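Local structure of C-type lectin domain family 4 member F (Mus musculus, 6JJJ) at residues G91-V96 and W135-C140. The protein serves as a Kupffer cell C-type lectin receptor with affinity for galactose and fucose and could take part in endocytosis. Numbering follows the deposited sequence.
Sequences GIWRWV and WNDMAC. With CA (calcium ion), chain H.
Trp135 of strand 135-138 sends its indole toward Trp95, which reaches it from the opposite direction. Its CG lies beside the backbone N (chi1 -60°), and the benzo ring extends far enough for CH2 to come 3.6 Å from Trp95 CZ2. Trp95 presents an edge and Trp135 a face, an offset edge-to-face pair with six-membered rings 5.5 Å apart between centroids and planes at 87°. Val62, touched by both indoles, and Leu84 of strand 80-85 help to enclose the pair.

Asn136, next along the strand, takes no part in this packing; its OD1 binds a calcium ion at 2.5 Å. Trp135, Asn136 and Asp137 form the WND motif of C-type lectins, and this calcium site probably corresponds to the sugar-binding one of relatives, consistent with the galactose affinity. Strands 94-95 and 135-138 are the two outermost members of an antiparallel four-stranded sheet, with strands 80-85 and 128-131 between them, so the two segments meet through side chains without a hydrogen bond.

Asp137 works on two fronts. Its CB meets Trp93, 3.5 Å from CH2 of its benzo ring, the two side chains crossing at about a right angle. With CG set between the backbone N and the carbonyl carbon (chi1 69°), OD1 can join the residue's own carbonyl O on the calcium, at 2.8 and 2.6 Å respectively. The carboxylate is steadied further by a hydrogen bond from Asn117 N to OD2, and Asp116, Glu126 and a water also bind the metal. Cys140 closes a disulfide with Cys128.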
loop_
_atom_site.group_PDB
_atom_site.type_symbol
_atom_site.label_atom_id
_atom_site.label_comp_id
_atom_site.label_asym_id
_atom_site.label_seq_id
_atom_site.Cartn_x
_atom_site.Cartn_y
_atom_site.Cartn_z
ATOM N N GLY A 91 -31.236 26.368 8.076
ATOM C CA GLY A 91 -32.064 25.596 7.174
ATOM C C GLY A 91 -31.272 24.798 6.162
ATOM O O GLY A 91 -31.409 23.573 6.080
ATOM N N ILE A 92 -30.434 25.479 5.391
ATOM C CA ILE A 92 -29.759 24.849 4.264
ATOM C C ILE A 92 -28.560 24.061 4.772
ATOM O O ILE A 92 -27.748 24.571 5.554
ATOM C CB ILE A 92 -29.330 25.903 3.228
ATOM C CG1 ILE A 92 -28.113 26.682 3.736
ATOM C CG2 ILE A 92 -30.487 26.847 2.924
ATOM C CD1 ILE A 92 -27.753 27.900 2.905
ATOM N N TRP A 93 -28.448 22.815 4.324
ATOM C CA TRP A 93 -27.238 22.026 4.480
ATOM C C TRP A 93 -26.380 22.184 3.227
ATOM O O TRP A 93 -26.860 22.588 2.166
ATOM C CB TRP A 93 -27.565 20.550 4.697
ATOM C CG TRP A 93 -28.430 20.277 5.889
ATOM C CD1 TRP A 93 -29.792 20.255 5.922
ATOM C CD2 TRP A 93 -27.991 19.956 7.216
ATOM N NE1 TRP A 93 -30.231 19.954 7.188
ATOM C CE2 TRP A 93 -29.145 19.766 8.002
ATOM C CE3 TRP A 93 -26.737 19.820 7.817
ATOM C CZ2 TRP A 93 -29.082 19.446 9.355
ATOM C CZ3 TRP A 93 -26.676 19.505 9.162
ATOM C CH2 TRP A 93 -27.841 19.320 9.915
ATOM N N ARG A 94 -25.101 21.846 3.354
ATOM C CA ARG A 94 -24.202 21.906 2.208
ATOM C C ARG A 94 -22.920 21.163 2.547
ATOM O O ARG A 94 -22.469 21.175 3.694
ATOM C CB ARG A 94 -23.888 23.356 1.815
ATOM N N TRP A 95 -22.350 20.509 1.539
ATOM C CA TRP A 95 -21.088 19.806 1.708
ATOM C C TRP A 95 -19.939 20.804 1.751
ATOM O O TRP A 95 -19.974 21.854 1.102
ATOM C CB TRP A 95 -20.872 18.796 0.580
ATOM C CG TRP A 95 -21.888 17.696 0.588
ATOM C CD1 TRP A 95 -22.919 17.523 -0.289
ATOM C CD2 TRP A 95 -21.972 16.617 1.526
ATOM N NE1 TRP A 95 -23.640 16.402 0.045
ATOM C CE2 TRP A 95 -23.079 15.827 1.155
ATOM C CE3 TRP A 95 -21.220 16.241 2.643
ATOM C CZ2 TRP A 95 -23.451 14.687 1.862
ATOM C CZ3 TRP A 95 -21.589 15.107 3.340
ATOM C CH2 TRP A 95 -22.694 14.344 2.947
ATOM N N VAL A 96 -18.916 20.472 2.538
ATOM C CA VAL A 96 -17.783 21.376 2.695
ATOM C C VAL A 96 -16.846 21.325 1.497
ATOM O O VAL A 96 -16.118 22.295 1.251
ATOM C CB VAL A 96 -17.029 21.046 3.996
ATOM C CG1 VAL A 96 -16.396 19.660 3.912
ATOM C CG2 VAL A 96 -15.984 22.107 4.297
ATOM N N TRP A 135 -27.164 8.983 8.936
ATOM C CA TRP A 135 -26.685 10.285 9.373
ATOM C C TRP A 135 -27.408 10.746 10.635
ATOM O O TRP A 135 -28.529 10.330 10.930
ATOM C CB TRP A 135 -26.881 11.327 8.278
ATOM C CG TRP A 135 -26.174 11.011 7.018
ATOM C CD1 TRP A 135 -25.287 9.999 6.807
ATOM C CD2 TRP A 135 -26.286 11.715 5.780
ATOM N NE1 TRP A 135 -24.841 10.026 5.510
ATOM C CE2 TRP A 135 -25.439 11.071 4.858
ATOM C CE3 TRP A 135 -27.023 12.826 5.360
ATOM C CZ2 TRP A 135 -25.305 11.503 3.542
ATOM C CZ3 TRP A 135 -26.891 13.252 4.053
ATOM C CH2 TRP A 135 -26.038 12.593 3.159
ATOM N N ASN A 136 -26.739 11.616 11.389
ATOM C CA ASN A 136 -27.360 12.298 12.517
ATOM C C ASN A 136 -26.666 13.640 12.691
ATOM O O ASN A 136 -25.435 13.692 12.774
ATOM C CB ASN A 136 -27.255 11.482 13.810
ATOM C CG ASN A 136 -27.666 12.282 15.035
ATOM O OD1 ASN A 136 -28.627 13.053 14.995
ATOM N ND2 ASN A 136 -26.932 12.107 16.131
ATOM N N ASP A 137 -27.441 14.723 12.713
ATOM C CA ASP A 137 -26.860 16.027 13.006
ATOM C C ASP A 137 -26.490 16.089 14.486
ATOM O O ASP A 137 -27.170 15.514 15.341
ATOM C CB ASP A 137 -27.816 17.157 12.619
ATOM C CG ASP A 137 -29.048 17.229 13.491
ATOM O OD1 ASP A 137 -29.435 16.212 14.100
ATOM O OD2 ASP A 137 -29.636 18.330 13.551
ATOM N N MET A 138 -25.385 16.769 14.785
ATOM C CA MET A 138 -24.768 16.680 16.099
ATOM C C MET A 138 -24.137 18.016 16.454
ATOM O O MET A 138 -23.865 18.848 15.585
ATOM C CB MET A 138 -23.719 15.555 16.123
ATOM C CG MET A 138 -23.004 15.369 17.439
ATOM S SD MET A 138 -24.164 14.948 18.759
ATOM C CE MET A 138 -23.116 15.114 20.199
ATOM N N ALA A 139 -23.910 18.213 17.750
ATOM C CA ALA A 139 -23.207 19.399 18.216
ATOM C C ALA A 139 -21.774 19.375 17.702
ATOM O O ALA A 139 -21.046 18.398 17.900
ATOM C CB ALA A 139 -23.225 19.463 19.741
ATOM N N CYS A 140 -21.373 20.451 17.022
ATOM C CA CYS A 140 -20.082 20.445 16.346
ATOM C C CYS A 140 -18.926 20.372 17.335
ATOM O O CYS A 140 -17.900 19.750 17.039
ATOM C CB CYS A 140 -19.961 21.681 15.455
ATOM S SG CYS A 140 -21.221 21.776 14.147
HETATM CA CA CA H . -29.380 14.810 16.526
HETATM O O HOH W 1 -29.964 13.353 18.186
#